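Local atomic coordinates of mannan endo-1,4-beta-mannosidase (Bacillus subtilis, PDB entry 3CBW), a protein that catalyses the random endo-hydrolysis of beta-1,4-mannosidic linkages in mannan, galactomannan and glucomannan, and so takes part in glucomannan degradation. Residues Thr66-Ala71 against Thr328-Glu333; Tyr77-Leu82 against Ser90-Cys95; Glu161-Gly166 against Arg215-Leu220. The protein carries 3 engineered substitutions. All coordinates share one frame; numbering follows the deposited sequence.

The three contacts sample different places in the TIM barrel of a family 26 glycosidase. Contact 2 is buried, whereas contacts 1 and 3 each mix buried with partly exposed residues. Contacts 1 and 2 reach the same parallel sheet at opposite ends of strand 72-79, contact 1 in the loop that leads into it; their centres lie about 27 Å apart. Contact 3 joins the end of helix 143-163 to the loop entering strand 220-224, and meets contact 2 where Leu162 packs against Tyr77. Contact 2 combines backbone bonds with an arginine side chain and a tyrosine face, contact 1 uses a water and an amide pair, and contact 3 rests on a carboxylate and an imidazole face.

Contact 1 of 3, residues Thr66-Ala71 against Thr328-Glu333; sequences TGQSPA and TLNKGE
At the tight end of this contact the backbones themselves meet, with the CA atoms of Ala71 and Lys331 3.9 Å apart. The methyl CB of Ala71 presses on the carbonyl of Leu329, 3.4 Å from its O, and also reaches CD2 of that leucine. Two residues before Ala71, the O of Ser69 takes a nearly straight bond from the N-H of Lys331 (N to O 3.0 Å, 166° at the hydrogen), the donor arriving from above the carbonyl plane.

The partly exposed side is looser. Gln68, bent at chi2 (-71°), crosses Asn330 at about a right angle, and only a weak bond of 3.4 Å runs from Asn330 ND2 to Gln68 OE1; the firmer partners of that asparagine amide are Ser43 OG and the O of Tyr323. A water completes this side, donating to Gln68 OE1 and to the O of Lys331 while accepting from the N of Ser69. Lys331 touches Ser69 CB with its own CB (3.8 Å), then its extended chain leads away to a cation-pi contact with Tyr102. Glu333 folds back so that OE1 takes the N-H of Asn330 (2.9 Å) on its anti lone pair, a bond spanning the type II turn Asn330-Glu333.

The join ties the linker between helix 57-66 and strand 72-79 to the end of strand 328-329, with helix 319-324 against Gln68 and Pro70, and strand 41-49 beside Ala71 and Leu329.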
loop_
_atom_site.group_PDB
_atom_site.type_symbol
_atom_site.label_atom_id
_atom_site.label_comp_id
_atom_site.label_asym_id
_atom_site.label_seq_id
_atom_site.Cartn_x
_atom_site.Cartn_y
_atom_site.Cartn_z
ATOM N N THR A 66 19.243 10.894 -8.445
ATOM C CA THR A 66 18.346 11.930 -8.977
ATOM C C THR A 66 18.412 13.268 -8.245
ATOM O O THR A 66 17.861 14.271 -8.710
ATOM C CB THR A 66 16.856 11.477 -8.922
ATOM O OG1 THR A 66 16.402 11.470 -7.555
ATOM C CG2 THR A 66 16.653 10.096 -9.556
ATOM N N GLY A 67 19.036 13.273 -7.072
ATOM C CA GLY A 67 19.026 14.455 -6.218
ATOM C C GLY A 67 17.750 14.647 -5.411
ATOM O O GLY A 67 17.654 15.586 -4.642
ATOM N N GLN A 68 16.772 13.761 -5.592
ATOM C CA GLN A 68 15.487 13.854 -4.913
ATOM C C GLN A 68 15.222 12.572 -4.158
ATOM O O GLN A 68 15.783 11.530 -4.478
ATOM C CB GLN A 68 14.375 14.068 -5.936
ATOM C CG GLN A 68 14.502 15.352 -6.751
ATOM C CD GLN A 68 14.228 16.588 -5.930
ATOM O OE1 GLN A 68 13.272 16.642 -5.149
ATOM N NE2 GLN A 68 15.063 17.600 -6.105
ATOM N N SER A 69 14.338 12.645 -3.168
ATOM C CA SER A 69 13.938 11.460 -2.406
ATOM C C SER A 69 12.454 11.163 -2.616
ATOM O O SER A 69 11.671 12.089 -2.820
ATOM C CB SER A 69 14.198 11.656 -0.913
ATOM O OG SER A 69 15.569 11.894 -0.662
ATOM N N PRO A 70 12.056 9.875 -2.532
ATOM C CA PRO A 70 10.632 9.566 -2.704
ATOM C C PRO A 70 9.776 10.227 -1.628
ATOM O O PRO A 70 10.164 10.269 -0.450
ATOM C CB PRO A 70 10.575 8.037 -2.571
ATOM C CG PRO A 70 11.849 7.640 -1.877
ATOM C CD PRO A 70 12.870 8.669 -2.296
ATOM N N ALA A 71 8.626 10.767 -2.019
ATOM C CA ALA A 71 7.700 11.326 -1.038
ATOM C C ALA A 71 7.183 10.267 -0.060
ATOM O O ALA A 71 7.043 10.539 1.139
ATOM C CB ALA A 71 6.551 12.047 -1.719
ATOM N N THR A 328 5.766 15.352 -10.660
ATOM C CA THR A 328 6.200 14.511 -9.544
ATOM C C THR A 328 6.466 15.336 -8.288
ATOM O O THR A 328 7.201 16.320 -8.319
ATOM C CB THR A 328 7.426 13.695 -9.957
ATOM O OG1 THR A 328 7.106 12.972 -11.148
ATOM C CG2 THR A 328 7.825 12.709 -8.867
ATOM N N LEU A 329 5.856 14.917 -7.184
ATOM C CA LEU A 329 6.026 15.562 -5.900
ATOM C C LEU A 329 6.892 14.665 -5.020
ATOM O O LEU A 329 6.538 13.508 -4.754
ATOM C CB LEU A 329 4.644 15.797 -5.290
ATOM C CG LEU A 329 4.528 16.674 -4.049
ATOM C CD1 LEU A 329 3.107 17.208 -3.899
ATOM C CD2 LEU A 329 4.976 15.947 -2.780
ATOM N N ASN A 330 8.018 15.206 -4.561
ATOM C CA ASN A 330 9.013 14.439 -3.828
ATOM C C ASN A 330 9.060 14.813 -2.350
ATOM O O ASN A 330 8.360 15.730 -1.907
ATOM C CB ASN A 330 10.376 14.608 -4.503
ATOM C CG ASN A 330 10.365 14.078 -5.916
ATOM O OD1 ASN A 330 9.847 12.995 -6.172
ATOM N ND2 ASN A 330 10.904 14.843 -6.846
ATOM N N LYS A 331 9.847 14.065 -1.582
ATOM C CA LYS A 331 10.018 14.335 -0.165
ATOM C C LYS A 331 10.374 15.806 0.032
ATOM O O LYS A 331 11.230 16.345 -0.677
ATOM C CB LYS A 331 11.132 13.452 0.393
ATOM C CG LYS A 331 11.173 13.383 1.913
ATOM C CD LYS A 331 12.430 12.665 2.394
ATOM C CE LYS A 331 12.382 12.377 3.899
ATOM N NZ LYS A 331 13.703 11.853 4.375
ATOM N N GLY A 332 9.701 16.442 0.984
ATOM C CA GLY A 332 9.926 17.862 1.284
ATOM C C GLY A 332 8.965 18.805 0.576
ATOM O O GLY A 332 9.013 20.023 0.803
ATOM N N GLU A 333 8.101 18.270 -0.290
ATOM C CA GLU A 333 7.168 19.093 -1.076
ATOM C C GLU A 333 5.704 18.944 -0.643
ATOM O O GLU A 333 4.795 19.405 -1.338
ATOM C CB GLU A 333 7.320 18.810 -2.572
ATOM C CG GLU A 333 8.704 19.108 -3.113
ATOM C CD GLU A 333 8.748 19.058 -4.630
ATOM O OE1 GLU A 333 8.581 17.965 -5.201
ATOM O OE2 GLU A 333 8.940 20.126 -5.258
HETATM O O HOH W 1 13.236 15.286 -2.461
#

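Contact 2 of 3, residues Tyr77-Leu82 against Ser90-Cys95; sequences YARGWL and SIDVSC
The carbonyl oxygen of Ser90 is gripped twice by one residue, Arg79. Arg79 N donates to Ser90 O at 2.9 Å, almost perfectly straight (178°), and Arg79 NE donates to the same oxygen at 2.8 Å. To bring NE back to its own backbone, the arginine chain bends at chi2 (81°) and chi3 (47°). The oxygen lies in the guanidinium plane, although both donors stand above the carbonyl plane. CB of Asp92 then sits over the centre of one guanidinium face, with CD1 of Leu82 offset over the opposite one, so its orientation is fixed; Arg79 NH2 also bonds the O of Asp89.

The Arg79 N to Ser90 O bond and a second one, from Asp92 N to Tyr77 O at 2.8 Å, flank the single antiparallel bridge of Ala78 with Ile91; Ala78 lies about 5 Å, side chain to side chain, from His114, a probable substrate-binding residue. The tyrosine ring receives Val93 CG1 squarely over its face, 3.6 Å from the centroid, in a CH-pi contact, while SG of Cys95, disulfide-linked to Cys75, comes to its edge 3.7 Å from CE1. Asp92 OD2 accepts from both N and OG of Ser94, the former closing an Asx turn.

The returning loop thereby covers the end of barrel strand 72-79 before helix 96-104 begins, and Tyr77 reaches outward onto helix 143-163 and also touches strand 108-114.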
loop_
_atom_site.group_PDB
_atom_site.type_symbol
_atom_site.label_atom_id
_atom_site.label_comp_id
_atom_site.label_asym_id
_atom_site.label_seq_id
_atom_site.Cartn_x
_atom_site.Cartn_y
_atom_site.Cartn_z
ATOM N N TYR A 77 5.818 -5.135 7.478
ATOM C CA TYR A 77 6.069 -5.734 8.780
ATOM C C TYR A 77 6.159 -7.264 8.746
ATOM O O TYR A 77 6.679 -7.873 9.698
ATOM C CB TYR A 77 4.914 -5.425 9.714
ATOM C CG TYR A 77 4.768 -4.056 10.345
ATOM C CD1 TYR A 77 5.818 -3.127 10.424
ATOM C CD2 TYR A 77 3.572 -3.735 10.969
ATOM C CE1 TYR A 77 5.643 -1.900 11.087
ATOM C CE2 TYR A 77 3.391 -2.538 11.640
ATOM C CZ TYR A 77 4.421 -1.623 11.701
ATOM O OH TYR A 77 4.204 -0.455 12.395
ATOM N N ALA A 78 5.596 -7.896 7.717
ATOM C CA ALA A 78 5.316 -9.328 7.802
ATOM C C ALA A 78 6.165 -10.145 6.848
ATOM O O ALA A 78 6.074 -9.995 5.627
ATOM C CB ALA A 78 3.839 -9.593 7.586
ATOM N N ARG A 79 6.998 -11.013 7.426
ATOM C CA ARG A 79 7.859 -11.883 6.666
ATOM C C ARG A 79 7.187 -13.259 6.622
ATOM O O ARG A 79 7.624 -14.210 7.273
ATOM C CB ARG A 79 9.256 -11.941 7.296
ATOM C CG ARG A 79 10.060 -10.600 7.255
ATOM C CD ARG A 79 9.698 -9.571 8.357
ATOM N NE ARG A 79 9.637 -10.224 9.662
ATOM C CZ ARG A 79 10.675 -10.440 10.471
ATOM N NH1 ARG A 79 11.889 -9.974 10.181
ATOM N NH2 ARG A 79 10.483 -11.102 11.605
ATOM N N GLY A 80 6.129 -13.358 5.824
ATOM C CA GLY A 80 5.197 -14.489 5.913
ATOM C C GLY A 80 5.674 -15.820 5.362
ATOM O O GLY A 80 4.946 -16.808 5.445
ATOM N N TRP A 81 6.873 -15.832 4.782
ATOM C CA TRP A 81 7.536 -17.071 4.342
ATOM C C TRP A 81 8.234 -17.801 5.493
ATOM O O TRP A 81 8.573 -18.975 5.355
ATOM C CB TRP A 81 8.557 -16.779 3.236
ATOM C CG TRP A 81 9.545 -15.716 3.620
ATOM C CD1 TRP A 81 10.760 -15.890 4.230
ATOM C CD2 TRP A 81 9.382 -14.306 3.442
ATOM N NE1 TRP A 81 11.363 -14.667 4.438
ATOM C CE2 TRP A 81 10.534 -13.681 3.966
ATOM C CE3 TRP A 81 8.366 -13.508 2.888
ATOM C CZ2 TRP A 81 10.708 -12.293 3.938
ATOM C CZ3 TRP A 81 8.543 -12.127 2.869
ATOM C CH2 TRP A 81 9.704 -11.541 3.391
ATOM N N LEU A 82 8.466 -17.120 6.611
ATOM C CA LEU A 82 9.255 -17.711 7.700
ATOM C C LEU A 82 8.477 -18.793 8.423
ATOM O O LEU A 82 7.297 -18.627 8.725
ATOM C CB LEU A 82 9.697 -16.640 8.702
ATOM C CG LEU A 82 10.674 -15.560 8.239
ATOM C CD1 LEU A 82 10.814 -14.514 9.327
ATOM C CD2 LEU A 82 12.036 -16.149 7.904
ATOM N N SER A 90 6.639 -13.837 12.694
ATOM C CA SER A 90 6.774 -13.322 11.339
ATOM C C SER A 90 6.644 -11.798 11.261
ATOM O O SER A 90 7.077 -11.213 10.288
ATOM C CB SER A 90 5.738 -13.983 10.418
ATOM O OG SER A 90 4.411 -13.616 10.765
ATOM N N ILE A 91 6.024 -11.182 12.262
ATOM C CA ILE A 91 5.831 -9.737 12.300
ATOM C C ILE A 91 6.998 -9.068 13.018
ATOM O O ILE A 91 7.359 -9.471 14.122
ATOM C CB ILE A 91 4.520 -9.387 13.050
ATOM C CG1 ILE A 91 3.301 -10.110 12.452
ATOM C CG2 ILE A 91 4.316 -7.876 13.145
ATOM C CD1 ILE A 91 2.958 -9.705 11.044
ATOM N N ASP A 92 7.570 -8.040 12.399
ATOM C CA ASP A 92 8.601 -7.202 13.026
ATOM C C ASP A 92 8.262 -5.748 12.722
ATOM O O ASP A 92 7.897 -5.432 11.596
ATOM C CB ASP A 92 9.990 -7.570 12.477
ATOM C CG ASP A 92 11.122 -6.808 13.155
ATOM O OD1 ASP A 92 11.830 -7.410 13.996
ATOM O OD2 ASP A 92 11.332 -5.611 12.843
ATOM N N VAL A 93 8.376 -4.875 13.718
ATOM C CA VAL A 93 7.959 -3.480 13.560
ATOM C C VAL A 93 9.103 -2.483 13.769
ATOM O O VAL A 93 8.874 -1.282 13.895
ATOM C CB VAL A 93 6.747 -3.130 14.460
ATOM C CG1 VAL A 93 5.611 -4.102 14.226
ATOM C CG2 VAL A 93 7.140 -3.114 15.951
ATOM N N SER A 94 10.336 -2.976 13.749
ATOM C CA SER A 94 11.507 -2.132 14.018
ATOM C C SER A 94 11.747 -1.024 12.986
ATOM O O SER A 94 12.500 -0.092 13.269
ATOM C CB SER A 94 12.766 -2.983 14.199
ATOM O OG SER A 94 13.134 -3.638 13.005
ATOM N N CYS A 95 11.127 -1.118 11.809
ATOM C CA CYS A 95 11.216 -0.055 10.805
ATOM C C CYS A 95 10.480 1.217 11.242
ATOM O O CYS A 95 10.641 2.258 10.619
ATOM C CB CYS A 95 10.663 -0.536 9.465
ATOM S SG CYS A 95 8.874 -0.964 9.484
#

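Contact 3 of 3, residues Glu161-Gly166 against Arg215-Leu220; sequences ELENQG and RGLDHL
Glu163 carries this contact with both halves of its side chain, the hydrocarbon part lying on a ring and the carboxylate reaching for a backbone N-H. Its CG is anti to the backbone N (chi1 -169°) and the chain runs on extended, straight out from the helix and across the imidazole of His219 at about a right angle. CB stands over the middle of that ring, 3.5 Å from the centroid, in a CH-pi contact. CD2 of Leu220 meets the opposite face, offset toward the rim. His219 adopts the crowded chi1 position (64°), its CG between the backbone N and the carbonyl carbon, which turns the ring toward the helix; there NE2 has a weak bond to the O of Leu159, while ND1 is buried with no partner.

Here helix 143-163 finishes in a Schellman motif: Gly166, with positive phi, gives its N-H to the O of Glu163 at 2.9 Å, and Val167 N pairs with the O of Leu162. In this alpha/beta barrel the turn leads on to strand 169-172, beside the loop that enters strand 220-224.

At the far end of Glu163, OE2 accepts the N-H of Asp218 at 3.0 Å, met from well above the carboxylate plane, and OE1 lies 3.5 Å from CD2 of Leu217. An alanine in place of Glu163 would remove CG and the carboxylate, and would probably leave the N-H of Asp218 without this acceptor and loosen the loop against the helix. The carboxylate of Asp218 is near too, with OD2 4.1 Å from Glu163 OE2, a closeness that might raise the proton affinity of either acid; Asp218 OD1 bonds Asn16 ND2.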
loop_
_atom_site.group_PDB
_atom_site.type_symbol
_atom_site.label_atom_id
_atom_site.label_comp_id
_atom_site.label_asym_id
_atom_site.label_seq_id
_atom_site.Cartn_x
_atom_site.Cartn_y
_atom_site.Cartn_z
ATOM N N GLU A 161 2.733 2.818 17.897
ATOM C CA GLU A 161 3.941 3.613 18.088
ATOM C C GLU A 161 3.930 4.848 17.172
ATOM O O GLU A 161 4.282 5.953 17.581
ATOM C CB GLU A 161 5.190 2.769 17.850
ATOM C CG GLU A 161 6.456 3.529 18.169
ATOM C CD GLU A 161 7.722 2.736 17.940
ATOM O OE1 GLU A 161 7.663 1.581 17.440
ATOM O OE2 GLU A 161 8.786 3.302 18.264
ATOM N N LEU A 162 3.489 4.664 15.932
ATOM C CA LEU A 162 3.399 5.771 14.980
ATOM C C LEU A 162 2.272 6.728 15.364
ATOM O O LEU A 162 2.436 7.947 15.281
ATOM C CB LEU A 162 3.202 5.234 13.554
ATOM C CG LEU A 162 4.223 4.167 13.121
ATOM C CD1 LEU A 162 3.781 3.472 11.850
ATOM C CD2 LEU A 162 5.608 4.724 12.971
ATOM N N GLU A 163 1.145 6.186 15.821
ATOM C CA GLU A 163 0.016 7.013 16.225
ATOM C C GLU A 163 0.377 7.944 17.380
ATOM O O GLU A 163 -0.105 9.077 17.444
ATOM C CB GLU A 163 -1.158 6.126 16.610
ATOM C CG GLU A 163 -2.444 6.904 16.780
ATOM C CD GLU A 163 -3.538 6.098 17.397
ATOM O OE1 GLU A 163 -3.243 5.009 17.935
ATOM O OE2 GLU A 163 -4.696 6.552 17.318
ATOM N N ASN A 164 1.233 7.464 18.281
ATOM C CA ASN A 164 1.665 8.255 19.446
ATOM C C ASN A 164 2.424 9.519 19.067
ATOM O O ASN A 164 2.499 10.466 19.863
ATOM C CB ASN A 164 2.516 7.402 20.386
ATOM C CG ASN A 164 1.702 6.353 21.123
ATOM O OD1 ASN A 164 0.479 6.424 21.171
ATOM N ND2 ASN A 164 2.385 5.379 21.715
ATOM N N GLN A 165 2.979 9.541 17.860
ATOM C CA GLN A 165 3.634 10.747 17.350
ATOM C C GLN A 165 2.785 11.448 16.284
ATOM O O GLN A 165 3.276 12.339 15.584
ATOM C CB GLN A 165 5.016 10.413 16.792
ATOM C CG GLN A 165 6.012 9.933 17.824
ATOM C CD GLN A 165 6.733 11.083 18.479
ATOM O OE1 GLN A 165 6.193 11.741 19.366
ATOM N NE2 GLN A 165 7.962 11.342 18.035
ATOM N N GLY A 166 1.529 11.027 16.143
ATOM C CA GLY A 166 0.617 11.670 15.190
ATOM C C GLY A 166 0.979 11.454 13.722
ATOM O O GLY A 166 0.634 12.278 12.878
ATOM N N ARG A 215 -8.613 -1.559 18.476
ATOM C CA ARG A 215 -7.320 -0.979 18.793
ATOM C C ARG A 215 -7.270 0.544 18.715
ATOM O O ARG A 215 -6.253 1.152 19.056
ATOM C CB ARG A 215 -6.229 -1.637 17.946
ATOM C CG ARG A 215 -6.108 -3.151 18.211
ATOM C CD ARG A 215 -5.682 -3.472 19.675
ATOM N NE ARG A 215 -4.447 -2.752 19.962
ATOM C CZ ARG A 215 -3.233 -3.297 20.042
ATOM N NH1 ARG A 215 -3.051 -4.607 19.962
ATOM N NH2 ARG A 215 -2.188 -2.516 20.217
ATOM N N GLY A 216 -8.362 1.168 18.281
ATOM C CA GLY A 216 -8.483 2.626 18.295
ATOM C C GLY A 216 -7.467 3.365 17.441
ATOM O O GLY A 216 -7.106 4.505 17.734
ATOM N N LEU A 217 -7.013 2.735 16.360
ATOM C CA LEU A 217 -5.944 3.323 15.549
ATOM C C LEU A 217 -6.484 4.400 14.607
ATOM O O LEU A 217 -7.176 4.098 13.639
ATOM C CB LEU A 217 -5.161 2.240 14.807
ATOM C CG LEU A 217 -4.446 1.237 15.723
ATOM C CD1 LEU A 217 -3.948 0.054 14.932
ATOM C CD2 LEU A 217 -3.281 1.842 16.503
ATOM N N ASP A 218 -6.161 5.657 14.911
ATOM C CA ASP A 218 -6.810 6.824 14.301
ATOM C C ASP A 218 -5.919 7.586 13.313
ATOM O O ASP A 218 -6.275 8.679 12.885
ATOM C CB ASP A 218 -7.351 7.755 15.411
ATOM C CG ASP A 218 -8.506 7.146 16.179
ATOM O OD1 ASP A 218 -9.236 6.315 15.606
ATOM O OD2 ASP A 218 -8.674 7.520 17.364
ATOM N N HIS A 219 -4.815 6.968 12.910
ATOM C CA HIS A 219 -3.832 7.588 12.027
ATOM C C HIS A 219 -3.707 6.817 10.710
ATOM O O HIS A 219 -2.779 7.064 9.950
ATOM C CB HIS A 219 -2.479 7.656 12.736
ATOM C CG HIS A 219 -1.898 6.313 13.053
ATOM N ND1 HIS A 219 -2.662 5.262 13.523
ATOM C CD2 HIS A 219 -0.634 5.839 12.927
ATOM C CE1 HIS A 219 -1.885 4.203 13.689
ATOM N NE2 HIS A 219 -0.651 4.528 13.340
ATOM N N LEU A 220 -4.629 5.896 10.442
ATOM C CA LEU A 220 -4.536 5.038 9.257
ATOM C C LEU A 220 -5.401 5.522 8.110
ATOM O O LEU A 220 -6.561 5.909 8.290
ATOM C CB LEU A 220 -4.939 3.596 9.593
ATOM C CG LEU A 220 -4.201 2.926 10.755
ATOM C CD1 LEU A 220 -4.683 1.507 10.972
ATOM C CD2 LEU A 220 -2.684 2.954 10.516
#